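Local structure of putative YfrE protein (Vibrio parahaemolyticus RIMD 2210633, 3BEE) at residues T65-L70 / E84-A89; T7-K12 / S29-Q34; T15-H20 / A50-I55; E39-A44 / L69-D74. The protein is of unknown function but, as a tetratricopeptide-repeat (TPR) part of a CcmH-like membrane protein, probably supports cytochrome c biogenesis by binding other proteins. All blocks are in the same frame, centred on the assembly; numbering follows the deposited sequence. Where two conformers were deposited one is given.

Interaction 1 of 4, residues T65-L70 / E84-A89; sequences TWVLLL and ESINKA
W66 lays one face of its indole against S85, and this CH-pi contact is the centre of the contact. S85 CB stands 3.5 Å from the centroid of the six-membered ring of W66, only 9° off the ring normal. The carbonyl of the same serine comes close as well, with S85 O 3.5 Å from W66 CZ3. A89 approaches differently, bringing its CB to the edge of the ring, near its plane. The hydroxyl of S85 turns back to its own helix and bonds to T81 O, which leaves CB as the part that meets the indole.

The apolar contacts gather on I86. Its CG1 packs 3.7 Å from W66 CB, and with CD1 anti to CA (chi2 167°) the terminal methyl reaches helix 59-70. There I86 CD1 meets L70 CD1 tip to tip at 3.6 Å, while the V67 side chain crosses that of I86 at about a right angle, CG2 meeting CD1. A50 of helix 43-55 lies on the face of W66 opposite S85, and N51 comes to the rim of the ring.

The short helical segments run antiparallel at 158°, their axes 10.2 Å apart, a wide spacing bridged by the tryptophan. Antiparallel packing of consecutive helices like this is the building principle of TPR arrays.

Interaction 2 of 4, residues T7-K12 / S29-Q34; sequences TQLAAK and SLLLEQ
L9 and L31 face each other across the two helices, both with their first side-chain bond directed at the partner. Their side chains cross at about a right angle, and L9 CD2 sits 4.0 Å from L31 CD2. The backbone joins in too: L31 CB rests 3.8 Å from the carbonyl oxygen L9 O. The other methyl of each leucine finds a neighbour one turn away. L9 CD1 lies 3.9 Å from Q34 CB, and L31 CD1 packs on the aliphatic start of K12, 4.1 Å from K12 CG. The lysine is modelled in two conformers; in the one given, K12 CG, anti to the backbone N (chi1 -169°), lies near L31 CD1, as do CB and CD, before the chain leads its amine away from the contact.

On the inner flank the small side chain of A10 leaves room for a close approach, its CA 4.5 Å from L32 CD2. L32 itself belongs more to the next layer, where it touches A45, L48 and I49 of helix 43-55; A10 likewise touches A44. L31 is backed by A13 and L16, and L9 by L38 and V4, so both leucines have further apolar neighbours.

The segment axes come within 8.1 Å and run antiparallel at 163°. This close antiparallel helical hairpin, with an alanine and leucines at the interface, is typical of the TPR fold.

Interaction 3 of 4, residues T15-H20 / A50-I55; sequences TLYYLH and ANDHFI. With EDO (1,2-ethanediol), chain D.
Y17 and Y18 span the space between helices 6-18 and 43-55, which stand next but one in the chain, as the alternate helices of a TPR array do. Backbones are far apart here, 9.0 Å between the CA atoms of Y17 and D52, and the long aromatic side chains bridge the distance. With CG anti to the backbone N (chi1 -175°), Y17 aims its ring at the other helix, and its hydroxyl donates to the carboxylate of D52. The modelled distance from Y17 OH to D52 OD1, 2.5 Å, is very short and should not be pressed. OD1 lies near the ring plane at its edge, while the carboxylate as a whole is turned 87° against the ring.

Y18 packs its ring face on its neighbour: Y17 CD2 lies 3.6 Å above the plane, over the ring centre. The Y18 hydroxyl receives a weak, long bond from N51 ND2, 3.5 Å from Y18 OH. Beyond the ends of the two rings comes I55, tip to tip with Y17, its CD1 3.6 Å from Y17 OH and also in contact with Y18 CE1. The side-chain amide oxygen of N51 accepts from a bound ethanediol, probably from the crystallisation liquor, N51 OD1 to its O1 being 2.7 Å; the other end of the diol lies over the F54 ring.

D52 OD2 also has R58 as a long, weak ion-pair partner. The donating phenol, and more weakly the distant guanidinium, would favour the charged carboxylate.

Interaction 4 of 4, residues E39-A44 / L69-D74; sequences EPYNEA and LLDSND
E43 and D74 share a water molecule, which donates to both carboxylates, 2.7 Å from E43 OE1 and 2.7 Å from D74 OD2. The two acids themselves stay 4.7 Å apart between E43 OE1 and D74 OD2. At the other end of the contact a second water links the Y41 hydroxyl to D71, donating to D71 OD2. The Y41 ring and the D71 side chain run side by side in the same direction, their planes 74° apart, with D71 CB near Y41 CE1.

Between the waters the two segments meet by van der Waals packing. Y41 CB meets S72 CB at 4.0 Å, and L69 CD1 packs against the turn, 3.6 Å from Y41 O and close to E43 CA. S72 OG, anti to its backbone N (chi1 -175°), accepts from D74 N in an ST turn that shapes the loop after helix 59-70. On the facing side N42 is the N-cap of helix 43-55, its OD1 taking A45 N, while its ND2 bonds to E39 OE1 at 2.9 Å and to T7 OG1.

Two like charges would repel each other here; the water donating to both probably eases that, so the polar rim of this contact depends on solvent as well as on protein atoms.

In the fold
Five helices follow one another, and the four contacts tie them into one layered array. Interaction 2 pairs helices 6-18 and 26-38; interaction 3 skips one helix to join 6-18 with 43-55, and its segments alternate with those of interaction 2 along the chain. Interaction 4 joins the turn and first residues of helix 43-55 to the end of helix 59-70 and the loop that follows, and from L69-L70 interaction 1 leads on to helix 79-92. Interactions 1 and 2 have centres about 20 Å apart, on opposite sides of the chain's centre. W66 touching A50, N51 and F54 connects interaction 1 to interaction 3, and T7 with N42 connects 2 to 4, consistent with a continuous TPR-type stack.

Interaction 1 of 4, residues T65-L70 / E84-A89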
# COMPACT_ATOMS: atom_id res chain seq x y z
N THR A 65 5.49 3.70 -5.39
CA THR A 65 5.17 2.97 -4.14
C THR A 65 5.41 1.47 -4.34
O THR A 65 5.96 0.81 -3.47
CB THR A 65 3.72 3.24 -3.68
OG1 THR A 65 3.45 4.65 -3.72
CG2 THR A 65 3.49 2.72 -2.27
N TRP A 66 4.99 0.95 -5.49
CA TRP A 66 5.20 -0.47 -5.81
C TRP A 66 6.69 -0.79 -5.99
O TRP A 66 7.14 -1.85 -5.57
CB TRP A 66 4.41 -0.89 -7.06
CG TRP A 66 2.94 -1.11 -6.80
CD1 TRP A 66 2.36 -1.79 -5.73
CD2 TRP A 66 1.84 -0.67 -7.63
NE1 TRP A 66 0.98 -1.78 -5.85
CE2 TRP A 66 0.64 -1.11 -7.01
CE3 TRP A 66 1.76 0.04 -8.84
CZ2 TRP A 66 -0.65 -0.85 -7.56
CZ3 TRP A 66 0.50 0.30 -9.39
CH2 TRP A 66 -0.70 -0.13 -8.74
N VAL A 67 7.44 0.13 -6.59
CA VAL A 67 8.86 -0.10 -6.82
C VAL A 67 9.60 -0.11 -5.46
O VAL A 67 10.50 -0.91 -5.25
CB VAL A 67 9.46 0.93 -7.80
CG1 VAL A 67 11.01 0.80 -7.89
CG2 VAL A 67 8.86 0.78 -9.20
N LEU A 68 9.16 0.76 -4.55
CA LEU A 68 9.64 0.79 -3.18
C LEU A 68 9.31 -0.52 -2.45
O LEU A 68 10.16 -1.11 -1.81
CB LEU A 68 9.08 2.02 -2.43
CG LEU A 68 9.55 2.23 -0.99
CD1 LEU A 68 11.05 2.60 -0.89
CD2 LEU A 68 8.72 3.29 -0.27
N LEU A 69 8.08 -1.00 -2.60
CA LEU A 69 7.68 -2.28 -2.02
C LEU A 69 8.56 -3.44 -2.52
O LEU A 69 8.92 -4.33 -1.75
CB LEU A 69 6.19 -2.56 -2.31
CG LEU A 69 5.57 -3.89 -1.83
CD1 LEU A 69 5.90 -4.18 -0.33
CD2 LEU A 69 4.08 -3.87 -2.06
N LEU A 70 8.92 -3.41 -3.81
CA LEU A 70 9.76 -4.46 -4.42
C LEU A 70 11.12 -4.58 -3.75
O LEU A 70 11.76 -5.62 -3.86
CB LEU A 70 9.91 -4.23 -5.93
CG LEU A 70 8.65 -4.44 -6.78
CD1 LEU A 70 8.89 -4.03 -8.28
CD2 LEU A 70 8.23 -5.91 -6.69
N GLU A 84 2.92 -6.65 -12.45
CA GLU A 84 1.75 -6.52 -13.33
C GLU A 84 0.99 -5.19 -13.07
O GLU A 84 0.54 -4.52 -14.01
CB GLU A 84 0.81 -7.74 -13.20
CG GLU A 84 1.41 -9.07 -13.86
CD GLU A 84 0.63 -10.36 -13.53
OE1 GLU A 84 -0.17 -10.38 -12.56
OE2 GLU A 84 0.82 -11.37 -14.27
N SER A 85 0.87 -4.82 -11.79
CA SER A 85 0.29 -3.53 -11.41
C SER A 85 1.09 -2.35 -11.97
O SER A 85 0.50 -1.39 -12.50
CB SER A 85 0.17 -3.41 -9.89
OG SER A 85 -0.70 -4.41 -9.39
N ILE A 86 2.42 -2.42 -11.83
CA ILE A 86 3.33 -1.39 -12.35
C ILE A 86 3.11 -1.27 -13.84
O ILE A 86 3.00 -0.15 -14.39
CB ILE A 86 4.82 -1.73 -12.06
CG1 ILE A 86 5.15 -1.46 -10.59
CG2 ILE A 86 5.79 -0.95 -13.02
CD1 ILE A 86 6.47 -2.04 -10.14
N ASN A 87 3.06 -2.42 -14.50
CA ASN A 87 2.89 -2.40 -15.94
C ASN A 87 1.57 -1.81 -16.44
O ASN A 87 1.57 -1.07 -17.42
CB ASN A 87 3.12 -3.78 -16.53
CG ASN A 87 4.27 -3.79 -17.47
OD1 ASN A 87 4.10 -4.00 -18.68
ND2 ASN A 87 5.47 -3.49 -16.94
N LYS A 88 0.46 -2.15 -15.79
CA LYS A 88 -0.83 -1.53 -16.07
C LYS A 88 -0.73 0.01 -15.90
O LYS A 88 -1.10 0.76 -16.80
CB LYS A 88 -1.90 -2.14 -15.13
CG LYS A 88 -3.35 -1.95 -15.57
CD LYS A 88 -4.30 -2.79 -14.64
CE LYS A 88 -5.78 -2.75 -15.06
NZ LYS A 88 -6.24 -3.65 -16.20
N ALA A 89 -0.26 0.46 -14.73
CA ALA A 89 -0.10 1.90 -14.42
C ALA A 89 0.72 2.65 -15.48
O ALA A 89 0.32 3.71 -15.97
CB ALA A 89 0.53 2.06 -13.05

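Interaction 2 of 4, residues T7-K12 / S29-Q34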
# COMPACT_ATOMS: atom_id res chain seq x y z
N THR A 7 0.84 -5.29 10.11
CA THR A 7 -0.16 -5.82 9.18
C THR A 7 -1.56 -5.66 9.76
O THR A 7 -2.48 -5.30 9.05
CB THR A 7 0.16 -7.29 8.78
OG1 THR A 7 1.48 -7.35 8.21
CG2 THR A 7 -0.85 -7.80 7.74
N GLN A 8 -1.71 -5.86 11.07
CA GLN A 8 -2.98 -5.60 11.74
C GLN A 8 -3.41 -4.12 11.71
O GLN A 8 -4.58 -3.81 11.53
CB GLN A 8 -2.97 -6.17 13.16
CG GLN A 8 -3.06 -7.71 13.15
CD GLN A 8 -2.83 -8.37 14.50
OE1 GLN A 8 -2.29 -7.77 15.43
NE2 GLN A 8 -3.24 -9.64 14.59
N LEU A 9 -2.45 -3.21 11.89
CA LEU A 9 -2.68 -1.78 11.74
C LEU A 9 -3.10 -1.43 10.29
O LEU A 9 -4.05 -0.68 10.07
CB LEU A 9 -1.42 -1.00 12.18
CG LEU A 9 -1.05 -1.06 13.69
CD1 LEU A 9 0.26 -0.34 13.94
CD2 LEU A 9 -2.13 -0.48 14.56
N ALA A 10 -2.41 -2.03 9.31
CA ALA A 10 -2.70 -1.79 7.90
C ALA A 10 -4.03 -2.39 7.53
O ALA A 10 -4.72 -1.84 6.68
CB ALA A 10 -1.64 -2.36 7.04
N ALA A 11 -4.40 -3.51 8.15
CA ALA A 11 -5.70 -4.12 7.90
C ALA A 11 -6.84 -3.22 8.40
O ALA A 11 -7.87 -3.08 7.74
CB ALA A 11 -5.80 -5.53 8.53
N LYS A 12 -6.69 -2.60 9.57
CA LYS A 12 -7.74 -1.67 9.99
C LYS A 12 -7.78 -0.51 9.02
O LYS A 12 -8.87 -0.09 8.60
CB LYS A 12 -7.58 -1.17 11.43
CG LYS A 12 -8.86 -0.43 11.89
CD LYS A 12 -8.83 -0.02 13.36
CE LYS A 12 -10.07 0.79 13.68
NZ LYS A 12 -10.25 1.02 15.12
N SER A 29 -4.51 7.41 7.26
CA SER A 29 -3.12 7.77 7.04
C SER A 29 -2.29 7.47 8.28
O SER A 29 -1.21 6.88 8.16
CB SER A 29 -2.96 9.25 6.66
OG SER A 29 -3.81 9.57 5.54
N LEU A 30 -2.79 7.85 9.46
CA LEU A 30 -2.05 7.55 10.69
C LEU A 30 -1.85 6.05 10.94
O LEU A 30 -0.76 5.64 11.31
CB LEU A 30 -2.70 8.24 11.92
CG LEU A 30 -1.98 8.17 13.28
CD1 LEU A 30 -0.53 8.76 13.25
CD2 LEU A 30 -2.82 8.88 14.38
N LEU A 31 -2.90 5.23 10.76
CA LEU A 31 -2.77 3.77 10.89
C LEU A 31 -1.72 3.20 9.95
O LEU A 31 -0.91 2.38 10.36
CB LEU A 31 -4.12 3.04 10.67
CG LEU A 31 -5.11 3.12 11.85
CD1 LEU A 31 -6.52 2.84 11.37
CD2 LEU A 31 -4.74 2.17 12.99
N LEU A 32 -1.72 3.68 8.70
CA LEU A 32 -0.68 3.33 7.73
C LEU A 32 0.70 3.80 8.15
O LEU A 32 1.66 3.02 8.07
CB LEU A 32 -1.02 3.90 6.35
CG LEU A 32 -2.23 3.28 5.66
CD1 LEU A 32 -2.52 4.09 4.40
CD2 LEU A 32 -2.01 1.81 5.32
N GLU A 33 0.81 5.05 8.60
CA GLU A 33 2.09 5.56 9.08
C GLU A 33 2.67 4.68 10.17
O GLU A 33 3.88 4.47 10.23
CB GLU A 33 1.95 6.99 9.64
CG GLU A 33 1.94 8.05 8.56
CD GLU A 33 1.71 9.45 9.11
OE1 GLU A 33 1.89 9.69 10.35
OE2 GLU A 33 1.35 10.32 8.28
N GLN A 34 1.79 4.20 11.05
CA GLN A 34 2.20 3.38 12.17
C GLN A 34 2.60 1.98 11.76
O GLN A 34 3.55 1.45 12.30
CB GLN A 34 1.12 3.35 13.25
CG GLN A 34 0.99 4.72 13.89
CD GLN A 34 2.27 5.08 14.59
OE1 GLN A 34 3.01 6.00 14.18
NE2 GLN A 34 2.57 4.34 15.65

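Interaction 3 of 4, residues T15-H20 / A50-I55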
# COMPACT_ATOMS: atom_id res chain seq x y z
N THR A 15 -9.77 -1.58 6.03
CA THR A 15 -11.20 -1.61 6.30
C THR A 15 -11.81 -0.19 6.28
O THR A 15 -12.82 0.05 5.62
CB THR A 15 -11.54 -2.30 7.63
OG1 THR A 15 -11.08 -3.66 7.59
CG2 THR A 15 -13.03 -2.32 7.85
N LEU A 16 -11.20 0.74 7.01
CA LEU A 16 -11.70 2.11 7.05
C LEU A 16 -11.67 2.77 5.67
O LEU A 16 -12.58 3.54 5.35
CB LEU A 16 -10.94 2.96 8.04
CG LEU A 16 -11.02 2.57 9.51
CD1 LEU A 16 -9.81 3.18 10.14
CD2 LEU A 16 -12.29 3.04 10.19
N TYR A 17 -10.66 2.45 4.86
CA TYR A 17 -10.57 2.94 3.49
C TYR A 17 -11.69 2.45 2.56
O TYR A 17 -12.50 3.28 2.09
CB TYR A 17 -9.21 2.57 2.88
CG TYR A 17 -8.97 3.14 1.49
CD1 TYR A 17 -8.47 4.43 1.33
CD2 TYR A 17 -9.21 2.38 0.34
CE1 TYR A 17 -8.21 4.95 0.06
CE2 TYR A 17 -8.97 2.89 -0.94
CZ TYR A 17 -8.48 4.18 -1.07
OH TYR A 17 -8.24 4.72 -2.31
N TYR A 18 -11.68 1.13 2.23
CA TYR A 18 -12.59 0.52 1.19
C TYR A 18 -14.06 0.59 1.51
O TYR A 18 -14.92 0.65 0.59
CB TYR A 18 -12.23 -0.94 0.80
CG TYR A 18 -11.01 -0.99 -0.08
CD1 TYR A 18 -11.04 -0.49 -1.39
CD2 TYR A 18 -9.79 -1.45 0.41
CE1 TYR A 18 -9.88 -0.49 -2.21
CE2 TYR A 18 -8.63 -1.45 -0.37
CZ TYR A 18 -8.68 -0.97 -1.68
OH TYR A 18 -7.55 -0.96 -2.42
N LEU A 19 -14.36 0.54 2.80
CA LEU A 19 -15.76 0.52 3.21
C LEU A 19 -16.30 1.94 3.36
O LEU A 19 -17.53 2.15 3.44
CB LEU A 19 -16.01 -0.36 4.45
CG LEU A 19 -16.56 -1.80 4.24
CD1 LEU A 19 -15.48 -2.77 3.77
CD2 LEU A 19 -17.19 -2.32 5.51
N HIS A 20 -15.39 2.92 3.36
CA HIS A 20 -15.80 4.35 3.53
C HIS A 20 -15.35 5.29 2.40
O HIS A 20 -14.65 6.27 2.61
CB HIS A 20 -15.42 4.87 4.91
CG HIS A 20 -15.94 4.01 6.02
ND1 HIS A 20 -17.15 4.25 6.63
CD2 HIS A 20 -15.44 2.90 6.60
CE1 HIS A 20 -17.37 3.33 7.56
NE2 HIS A 20 -16.33 2.50 7.56
N ALA A 50 -0.31 2.46 -2.63
CA ALA A 50 -0.20 2.33 -4.11
C ALA A 50 -1.56 2.24 -4.78
O ALA A 50 -1.77 2.85 -5.80
CB ALA A 50 0.62 1.08 -4.50
N ASN A 51 -2.45 1.42 -4.22
CA ASN A 51 -3.77 1.22 -4.78
C ASN A 51 -4.52 2.52 -4.73
O ASN A 51 -5.19 2.85 -5.68
CB ASN A 51 -4.56 0.14 -4.00
CG ASN A 51 -4.06 -1.26 -4.30
OD1 ASN A 51 -3.28 -1.46 -5.21
ND2 ASN A 51 -4.54 -2.26 -3.53
N ASP A 52 -4.43 3.24 -3.62
CA ASP A 52 -5.08 4.54 -3.51
C ASP A 52 -4.60 5.55 -4.58
O ASP A 52 -5.41 6.26 -5.19
CB ASP A 52 -4.90 5.14 -2.11
CG ASP A 52 -5.48 6.55 -2.00
OD1 ASP A 52 -6.71 6.68 -2.17
OD2 ASP A 52 -4.72 7.53 -1.76
N HIS A 53 -3.28 5.64 -4.77
CA HIS A 53 -2.73 6.40 -5.90
C HIS A 53 -3.37 5.95 -7.23
O HIS A 53 -3.87 6.75 -8.01
CB HIS A 53 -1.21 6.22 -5.94
CG HIS A 53 -0.47 6.99 -4.89
ND1 HIS A 53 -0.74 8.32 -4.62
CD2 HIS A 53 0.54 6.63 -4.06
CE1 HIS A 53 0.09 8.75 -3.66
NE2 HIS A 53 0.87 7.74 -3.31
N PHE A 54 -3.38 4.64 -7.48
CA PHE A 54 -3.85 4.12 -8.75
C PHE A 54 -5.31 4.53 -9.02
O PHE A 54 -5.64 5.03 -10.10
CB PHE A 54 -3.69 2.59 -8.77
CG PHE A 54 -4.05 1.96 -10.10
CD1 PHE A 54 -3.06 1.72 -11.05
CD2 PHE A 54 -5.37 1.58 -10.37
CE1 PHE A 54 -3.38 1.13 -12.31
CE2 PHE A 54 -5.70 0.97 -11.63
CZ PHE A 54 -4.70 0.75 -12.58
N ILE A 55 -6.17 4.26 -8.04
CA ILE A 55 -7.60 4.61 -8.03
C ILE A 55 -7.78 6.11 -8.31
O ILE A 55 -8.75 6.53 -8.97
CB ILE A 55 -8.18 4.28 -6.59
CG1 ILE A 55 -8.33 2.77 -6.41
CG2 ILE A 55 -9.49 5.02 -6.30
CD1 ILE A 55 -8.68 2.37 -4.94
C1 EDO D . -4.77 -2.14 -8.74
O1 EDO D . -4.56 -1.35 -7.54
C2 EDO D . -3.44 -2.46 -9.42
O2 EDO D . -3.68 -2.63 -10.82

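Interaction 4 of 4, residues E39-A44 / L69-D74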
# COMPACT_ATOMS: atom_id res chain seq x y z
N GLU A 39 7.08 -1.64 10.34
CA GLU A 39 7.64 -2.40 9.22
C GLU A 39 7.67 -1.52 7.98
O GLU A 39 6.66 -1.41 7.29
CB GLU A 39 6.78 -3.64 8.90
CG GLU A 39 6.79 -4.75 9.93
CD GLU A 39 5.88 -5.90 9.53
OE1 GLU A 39 5.70 -6.12 8.31
OE2 GLU A 39 5.37 -6.61 10.42
N PRO A 40 8.82 -0.87 7.70
CA PRO A 40 8.94 0.09 6.58
C PRO A 40 8.56 -0.47 5.22
O PRO A 40 8.24 0.31 4.32
CB PRO A 40 10.43 0.46 6.61
CG PRO A 40 10.85 0.23 8.03
CD PRO A 40 10.08 -0.99 8.45
N TYR A 41 8.59 -1.79 5.07
CA TYR A 41 8.22 -2.43 3.79
C TYR A 41 6.97 -3.30 3.92
O TYR A 41 6.75 -4.24 3.16
CB TYR A 41 9.43 -3.19 3.17
CG TYR A 41 10.52 -2.24 2.73
CD1 TYR A 41 10.49 -1.65 1.46
CD2 TYR A 41 11.55 -1.87 3.60
CE1 TYR A 41 11.46 -0.74 1.06
CE2 TYR A 41 12.54 -0.97 3.21
CZ TYR A 41 12.49 -0.41 1.94
OH TYR A 41 13.46 0.49 1.53
N ASN A 42 6.13 -2.96 4.89
CA ASN A 42 4.90 -3.71 5.10
C ASN A 42 4.06 -3.76 3.82
O ASN A 42 3.74 -2.73 3.24
CB ASN A 42 4.08 -3.14 6.24
CG ASN A 42 2.92 -4.02 6.58
OD1 ASN A 42 1.83 -3.84 6.04
ND2 ASN A 42 3.15 -4.99 7.46
N GLU A 43 3.72 -4.98 3.40
CA GLU A 43 3.05 -5.23 2.15
C GLU A 43 1.64 -4.70 2.17
O GLU A 43 1.26 -4.00 1.26
CB GLU A 43 3.03 -6.73 1.84
CG GLU A 43 2.53 -7.03 0.39
CD GLU A 43 2.90 -8.46 -0.08
OE1 GLU A 43 3.46 -9.25 0.74
OE2 GLU A 43 2.64 -8.78 -1.28
N ALA A 44 0.88 -5.02 3.21
CA ALA A 44 -0.50 -4.52 3.33
C ALA A 44 -0.58 -2.98 3.26
O ALA A 44 -1.45 -2.44 2.59
CB ALA A 44 -1.15 -5.05 4.58
N LEU A 69 8.08 -1.00 -2.60
CA LEU A 69 7.68 -2.28 -2.02
C LEU A 69 8.56 -3.44 -2.52
O LEU A 69 8.92 -4.33 -1.75
CB LEU A 69 6.19 -2.56 -2.31
CG LEU A 69 5.57 -3.89 -1.83
CD1 LEU A 69 5.90 -4.18 -0.33
CD2 LEU A 69 4.08 -3.87 -2.06
N LEU A 70 8.92 -3.41 -3.81
CA LEU A 70 9.76 -4.46 -4.42
C LEU A 70 11.12 -4.58 -3.75
O LEU A 70 11.76 -5.62 -3.86
CB LEU A 70 9.91 -4.23 -5.93
CG LEU A 70 8.65 -4.44 -6.78
CD1 LEU A 70 8.89 -4.03 -8.28
CD2 LEU A 70 8.23 -5.91 -6.69
N ASP A 71 11.58 -3.52 -3.08
CA ASP A 71 12.88 -3.58 -2.38
C ASP A 71 12.81 -4.36 -1.07
O ASP A 71 13.84 -4.59 -0.43
CB ASP A 71 13.49 -2.18 -2.17
CG ASP A 71 14.99 -2.21 -2.29
OD1 ASP A 71 15.49 -3.05 -3.07
OD2 ASP A 71 15.69 -1.44 -1.60
N SER A 72 11.59 -4.76 -0.68
CA SER A 72 11.37 -5.70 0.43
C SER A 72 12.24 -6.95 0.30
O SER A 72 12.42 -7.49 -0.78
CB SER A 72 9.92 -6.15 0.47
OG SER A 72 9.69 -6.96 1.62
N ASN A 73 12.77 -7.39 1.44
CA ASN A 73 13.58 -8.60 1.51
C ASN A 73 12.74 -9.82 1.89
O ASN A 73 13.30 -10.91 2.14
CB ASN A 73 14.75 -8.41 2.50
CG ASN A 73 16.06 -8.01 1.82
OD1 ASN A 73 16.09 -7.75 0.61
ND2 ASN A 73 17.13 -7.97 2.59
N ASP A 74 11.42 -9.65 1.95
CA ASP A 74 10.51 -10.74 2.28
C ASP A 74 10.42 -11.70 1.10
O ASP A 74 9.91 -11.33 0.03
CB ASP A 74 9.12 -10.23 2.69
CG ASP A 74 8.11 -11.38 2.93
OD1 ASP A 74 8.47 -12.57 2.80
OD2 ASP A 74 6.94 -11.08 3.24
O HOH W 1 14.29 1.13 -0.72
O HOH W 2 5.45 -8.98 2.56